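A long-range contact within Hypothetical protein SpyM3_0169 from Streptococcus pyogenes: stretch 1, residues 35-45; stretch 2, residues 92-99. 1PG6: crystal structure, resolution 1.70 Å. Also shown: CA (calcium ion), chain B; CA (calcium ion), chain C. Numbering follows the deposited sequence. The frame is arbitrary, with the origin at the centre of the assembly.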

ATOM      1  N   SER A  35      12.735  11.733  -6.685  1.00 25.00           N
ATOM      2  CA  SER A  35      12.685  10.724  -5.635  1.00 24.27           C
ATOM      3  C   SER A  35      11.371   9.961  -5.653  1.00 22.90           C
ATOM      4  O   SER A  35      10.409  10.357  -6.312  1.00 21.25           O
ATOM      5  CB  SER A  35      12.851  11.375  -4.262  1.00 25.25           C
ATOM      6  OG  SER A  35      11.702  12.130  -3.926  1.00 27.81           O
ATOM      7  N   VAL A  36      11.339   8.864  -4.911  1.00 21.11           N
ATOM      8  CA  VAL A  36      10.140   8.052  -4.830  1.00 19.93           C
ATOM      9  C   VAL A  36      10.123   7.259  -3.538  1.00 17.00           C
ATOM     10  O   VAL A  36      11.157   6.757  -3.091  1.00 17.91           O
ATOM     11  CB  VAL A  36      10.049   7.074  -6.023  1.00 21.01           C
ATOM     12  CG1 VAL A  36      11.289   6.197  -6.080  1.00 21.48           C
ATOM     13  CG2 VAL A  36       8.798   6.225  -5.907  1.00 22.41           C
ATOM     14  N   TYR A  37       8.943   7.170  -2.934  1.00 17.12           N
ATOM     15  CA  TYR A  37       8.758   6.402  -1.710  1.00 15.83           C
ATOM     16  C   TYR A  37       8.490   4.977  -2.177  1.00 15.94           C
ATOM     17  O   TYR A  37       7.785   4.773  -3.167  1.00 15.25           O
ATOM     18  CB  TYR A  37       7.540   6.889  -0.923  1.00 18.21           C
ATOM     19  CG  TYR A  37       7.615   8.313  -0.423  1.00 21.71           C
ATOM     20  CD1 TYR A  37       7.162   9.378  -1.205  1.00 24.08           C
ATOM     21  CD2 TYR A  37       8.122   8.595   0.844  1.00 24.77           C
ATOM     22  CE1 TYR A  37       7.208  10.690  -0.730  1.00 25.86           C
ATOM     23  CE2 TYR A  37       8.174   9.901   1.325  1.00 25.85           C
ATOM     24  CZ  TYR A  37       7.717  10.941   0.538  1.00 27.50           C
ATOM     25  OH  TYR A  37       7.759  12.232   1.023  1.00 30.17           O
ATOM     26  N   LEU A  38       9.031   3.993  -1.468  1.00 14.53           N
ATOM     27  CA  LEU A  38       8.819   2.604  -1.860  1.00 14.87           C
ATOM     28  C   LEU A  38       8.639   1.641  -0.698  1.00 14.45           C
ATOM     29  O   LEU A  38       9.146   1.857   0.406  1.00 13.75           O
ATOM     30  CB  LEU A  38       9.974   2.107  -2.732  1.00 15.00           C
ATOM     31  CG  LEU A  38      11.379   2.240  -2.145  1.00 16.40           C
ATOM     32  CD1 LEU A  38      12.136   0.925  -2.243  1.00 17.42           C
ATOM     33  CD2 LEU A  38      12.114   3.340  -2.894  1.00 16.54           C
ATOM     34  N   GLN A  39       7.895   0.579  -0.973  1.00 14.02           N
ATOM     35  CA  GLN A  39       7.637  -0.482  -0.012  1.00 14.53           C
ATOM     36  C   GLN A  39       8.990  -1.019   0.443  1.00 14.26           C
ATOM     37  O   GLN A  39       9.830  -1.370  -0.384  1.00 13.27           O
ATOM     38  CB  GLN A  39       6.837  -1.586  -0.706  1.00 15.00           C
ATOM     39  CG  GLN A  39       6.649  -2.865   0.079  1.00 18.55           C
ATOM     40  CD  GLN A  39       5.987  -3.943  -0.763  1.00 21.89           C
ATOM     41  OE1 GLN A  39       4.768  -3.937  -0.957  1.00 25.11           O
ATOM     42  NE2 GLN A  39       6.793  -4.861  -1.292  1.00 18.05           N
ATOM     43  N   GLN A  40       9.207  -1.074   1.752  1.00 16.06           N
ATOM     44  CA  GLN A  40      10.480  -1.558   2.261  1.00 16.81           C
ATOM     45  C   GLN A  40      10.817  -2.909   1.644  1.00 15.10           C
ATOM     46  O   GLN A  40       9.981  -3.808   1.610  1.00 14.24           O
ATOM     47  CB  GLN A  40      10.443  -1.702   3.782  1.00 19.16           C
ATOM     48  CG  GLN A  40      11.804  -2.027   4.371  1.00 23.49           C
ATOM     49  CD  GLN A  40      11.732  -2.531   5.797  1.00 25.61           C
ATOM     50  OE1 GLN A  40      12.741  -2.573   6.499  1.00 28.99           O
ATOM     51  NE2 GLN A  40      10.541  -2.932   6.229  1.00 27.18           N
ATOM     52  N   GLY A  41      12.044  -3.031   1.147  1.00 15.49           N
ATOM     53  CA  GLY A  41      12.492  -4.272   0.547  1.00 13.91           C
ATOM     54  C   GLY A  41      12.058  -4.535  -0.885  1.00 13.32           C
ATOM     55  O   GLY A  41      12.428  -5.559  -1.442  1.00 13.22           O
ATOM     56  N   SER A  42      11.307  -3.629  -1.502  1.00 11.38           N
ATOM     57  CA  SER A  42      10.835  -3.863  -2.871  1.00 11.42           C
ATOM     58  C   SER A  42      11.870  -3.623  -3.962  1.00 11.45           C
ATOM     59  O   SER A  42      11.652  -3.971  -5.124  1.00 11.78           O
ATOM     60  CB  SER A  42       9.579  -3.026  -3.162  1.00 12.22           C
ATOM     61  OG  SER A  42       9.859  -1.637  -3.131  1.00 12.80           O
HETATM   62  N   MSE A  43      13.009  -3.043  -3.602  1.00 13.09           N
HETATM   63  CA  MSE A  43      14.056  -2.783  -4.590  1.00 13.72           C
HETATM   64  C   MSE A  43      14.607  -4.070  -5.221  1.00 12.49           C
HETATM   65  O   MSE A  43      14.883  -5.025  -4.521  1.00 13.29           O
HETATM   66  CB  MSE A  43      15.205  -2.027  -3.920  1.00 16.35           C
HETATM   67  CG  MSE A  43      16.336  -1.693  -4.857  1.00 22.15           C
HETATM   68 SE   MSE A  43      15.822  -0.318  -6.078  1.00 32.87          SE
HETATM   69  CE  MSE A  43      16.176   1.175  -4.894  1.00 25.37           C
ATOM     70  N   VAL A  44      14.761  -4.103  -6.540  1.00 12.08           N
ATOM     71  CA  VAL A  44      15.325  -5.279  -7.203  1.00 13.12           C
ATOM     72  C   VAL A  44      16.724  -4.892  -7.664  1.00 15.58           C
ATOM     73  O   VAL A  44      17.679  -5.652  -7.510  1.00 16.21           O
ATOM     74  CB  VAL A  44      14.490  -5.710  -8.421  1.00 12.36           C
ATOM     75  CG1 VAL A  44      15.142  -6.901  -9.112  1.00 14.13           C
ATOM     76  CG2 VAL A  44      13.079  -6.066  -7.960  1.00 14.10           C
ATOM     77  N   TYR A  45      16.829  -3.694  -8.226  1.00 16.89           N
ATOM     78  CA  TYR A  45      18.104  -3.161  -8.676  1.00 18.99           C
ATOM     79  C   TYR A  45      17.972  -1.677  -8.982  1.00 19.59           C
ATOM     80  O   TYR A  45      16.867  -1.154  -9.128  1.00 18.51           O
ATOM     81  CB  TYR A  45      18.634  -3.922  -9.903  1.00 22.04           C
ATOM     82  CG  TYR A  45      17.803  -3.830 -11.164  1.00 24.13           C
ATOM     83  CD1 TYR A  45      16.945  -4.868 -11.535  1.00 27.08           C
ATOM     84  CD2 TYR A  45      17.909  -2.729 -12.013  1.00 25.34           C
ATOM     85  CE1 TYR A  45      16.217  -4.817 -12.725  1.00 27.46           C
ATOM     86  CE2 TYR A  45      17.184  -2.667 -13.205  1.00 27.12           C
ATOM     87  CZ  TYR A  45      16.343  -3.712 -13.554  1.00 28.34           C
ATOM     88  OH  TYR A  45      15.630  -3.658 -14.734  1.00 30.07           O
ATOM     89  N   LYS A  92      17.817   4.996 -12.735  1.00 23.94           N
ATOM     90  CA  LYS A  92      16.812   3.964 -12.931  1.00 23.27           C
ATOM     91  C   LYS A  92      16.781   2.974 -11.778  1.00 21.70           C
ATOM     92  O   LYS A  92      17.783   2.754 -11.101  1.00 20.87           O
ATOM     93  CB  LYS A  92      17.090   3.194 -14.226  1.00 26.25           C
ATOM     94  CG  LYS A  92      17.102   4.036 -15.487  1.00 29.99           C
ATOM     95  CD  LYS A  92      17.417   3.175 -16.702  1.00 33.42           C
ATOM     96  CE  LYS A  92      17.509   4.008 -17.973  1.00 36.36           C
ATOM     97  NZ  LYS A  92      17.811   3.157 -19.160  1.00 39.36           N
ATOM     98  N   LEU A  93      15.617   2.382 -11.546  1.00 19.28           N
ATOM     99  CA  LEU A  93      15.494   1.379 -10.502  1.00 17.00           C
ATOM    100  C   LEU A  93      14.296   0.515 -10.846  1.00 16.18           C
ATOM    101  O   LEU A  93      13.428   0.919 -11.619  1.00 17.32           O
ATOM    102  CB  LEU A  93      15.321   2.015  -9.118  1.00 19.20           C
ATOM    103  CG  LEU A  93      14.026   2.723  -8.732  1.00 19.93           C
ATOM    104  CD1 LEU A  93      13.902   2.740  -7.212  1.00 20.40           C
ATOM    105  CD2 LEU A  93      14.003   4.137  -9.291  1.00 21.92           C
ATOM    106  N   ALA A  94      14.264  -0.687 -10.289  1.00 14.51           N
ATOM    107  CA  ALA A  94      13.167  -1.606 -10.547  1.00 12.15           C
ATOM    108  C   ALA A  94      12.668  -2.116  -9.208  1.00 11.82           C
ATOM    109  O   ALA A  94      13.465  -2.417  -8.322  1.00 12.21           O
ATOM    110  CB  ALA A  94      13.650  -2.771 -11.416  1.00 13.05           C
ATOM    111  N   LEU A  95      11.351  -2.199  -9.072  1.00  9.67           N
ATOM    112  CA  LEU A  95      10.727  -2.666  -7.839  1.00 10.02           C
ATOM    113  C   LEU A  95       9.894  -3.905  -8.089  1.00 11.03           C
ATOM    114  O   LEU A  95       9.392  -4.120  -9.194  1.00 11.73           O
ATOM    115  CB  LEU A  95       9.789  -1.600  -7.272  1.00  9.77           C
ATOM    116  CG  LEU A  95      10.327  -0.193  -7.036  1.00 11.32           C
ATOM    117  CD1 LEU A  95       9.210   0.684  -6.456  1.00  8.97           C
ATOM    118  CD2 LEU A  95      11.518  -0.265  -6.101  1.00 10.78           C
ATOM    119  N   ALA A  96       9.739  -4.709  -7.043  1.00 10.46           N
ATOM    120  CA  ALA A  96       8.933  -5.914  -7.114  1.00 10.02           C
ATOM    121  C   ALA A  96       8.026  -5.954  -5.889  1.00 11.00           C
ATOM    122  O   ALA A  96       8.480  -5.715  -4.770  1.00 10.88           O
ATOM    123  CB  ALA A  96       9.835  -7.147  -7.126  1.00 11.85           C
ATOM    124  N   PRO A  97       6.729  -6.222  -6.089  1.00  9.56           N
ATOM    125  CA  PRO A  97       5.771  -6.301  -4.979  1.00 12.56           C
ATOM    126  C   PRO A  97       6.158  -7.494  -4.107  1.00 13.08           C
ATOM    127  O   PRO A  97       6.716  -8.471  -4.614  1.00 11.79           O
ATOM    128  CB  PRO A  97       4.437  -6.536  -5.686  1.00 13.47           C
ATOM    129  CG  PRO A  97       4.644  -5.935  -7.050  1.00 15.91           C
ATOM    130  CD  PRO A  97       6.046  -6.358  -7.387  1.00 11.79           C
ATOM    131  N   ASN A  98       5.849  -7.439  -2.811  1.00 14.48           N
ATOM    132  CA  ASN A  98       6.202  -8.546  -1.925  1.00 15.98           C
ATOM    133  C   ASN A  98       5.230  -9.719  -1.969  1.00 14.90           C
ATOM    134  O   ASN A  98       5.481 -10.747  -1.344  1.00 13.60           O
ATOM    135  CB  ASN A  98       6.367  -8.058  -0.478  1.00 20.51           C
ATOM    136  CG  ASN A  98       5.117  -7.407   0.072  1.00 22.41           C
ATOM    137  OD1 ASN A  98       4.017  -7.939  -0.050  1.00 29.29           O
ATOM    138  ND2 ASN A  98       5.285  -6.251   0.701  1.00 29.04           N
ATOM    139  N   THR A  99       4.124  -9.575  -2.695  1.00 12.91           N
ATOM    140  CA  THR A  99       3.157 -10.667  -2.807  1.00 12.06           C
ATOM    141  C   THR A  99       2.804 -10.937  -4.269  1.00 11.97           C
ATOM    142  O   THR A  99       2.831 -10.031  -5.104  1.00 11.53           O
ATOM    143  CB  THR A  99       1.842 -10.375  -2.020  1.00 13.15           C
ATOM    144  OG1 THR A  99       1.222  -9.188  -2.519  1.00 12.50           O
ATOM    145  CG2 THR A  99       2.126 -10.180  -0.547  1.00 12.82           C
TER
HETATM  146 CA    CA B 237       1.462  -7.916  -4.748  1.00 31.32          CA
HETATM  147 CA    CA C 238      14.584  -6.304  -2.434  1.00 10.90          CA
HETATM  148  O   HOH W   1      10.029  -7.393  -2.993  1.00 11.16           O
HETATM  149  O   HOH W   2       1.756  -7.607  -7.208  1.00 15.73           O
HETATM  150  O   HOH W   3      14.853  -7.479  -0.208  1.00 12.60           O

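Two strand segments, 43-45 and 92-95, each part of a longer strand, run roughly antiparallel and supply the backbone frame of this contact, which buries 609 Å² summed over both sides. Stretch 2 enters at K92, which contributes little: its extended aliphatic chain leads away from the partner, as suits a charged residue at an exposed margin.

L93 is the first real anchor. Buried, with chi1 p and chi2 t, it brings CD1 to 3.6 Å from CE of M43, a selenomethionine, and to the looser distance of 4.5 Å from CG1 of V36. One methyl, CD1, thus lies near both strands of stretch 1. Its backbone also serves: L93 CA lies 3.2 Å from Y45 O, a CA-H...O contact that supplements the stronger bond that oxygen receives from the next residue.

A94 is the pivot of the pairing. Its N donates to Y45 O at 2.9 Å, and its O accepts from V44 N at 2.8 Å, both with N-H...O angles of 155°. That one residue binds two consecutive partners reflects a beta bulge: the register shifts by one between M43 and Y45, and V44, with a psi of -44°, departs from regular strand geometry. The small side chain of A94 is matched to the ring of Y45 on the same face of the sheet. The tyrosine, chi1 p, lays its ring over the methyl, so that A94 CB sits 3.7 Å from the ring centroid and only 19° off the normal, a CH-pi contact. The ring covers a buried alanine while itself remaining exposed.

L95 turns to the other face, shared with M43, its partner in a non-hydrogen-bonded pair whose CA atoms are 4.7 Å apart. From here its CD1 reaches L38 CB at 4.1 Å and its CD2 approaches M43 SE at 4.3 Å. The long selenomethionine side chain lies against both leucines, its end nearest L93. L95 CA makes a second CA-H...O contact, 3.2 Å from S42 O.

S42 O also accepts the last of the three cross-stretch hydrogen bonds, from A96 N at 2.8 Å. S42 is positioned for it by the type II turn from Q39 to S42, in which S42 N and S42 OG both donate to Q39 O, at 2.9 and 2.8 Å. G41 suits the turn because its phi of 80° favours glycine. The methyl of A96 packs against V44, with CB 3.5 Å from V44 CG2, and water 1 donates to A96 O at 2.9 Å and weakly to G41 O at 3.4 Å, linking the strand exit to the turn.

Beyond this point P97 points away and adds little. N98 points back toward stretch 1, where its side chain lies beside the buried Q39. T99 leaves the contact and binds a calcium ion through O and OG1, at 2.5 and 2.6 Å from CA of chain B; the turn has its own calcium, held by G41 O and M43 O, each 2.5 Å from CA of chain C.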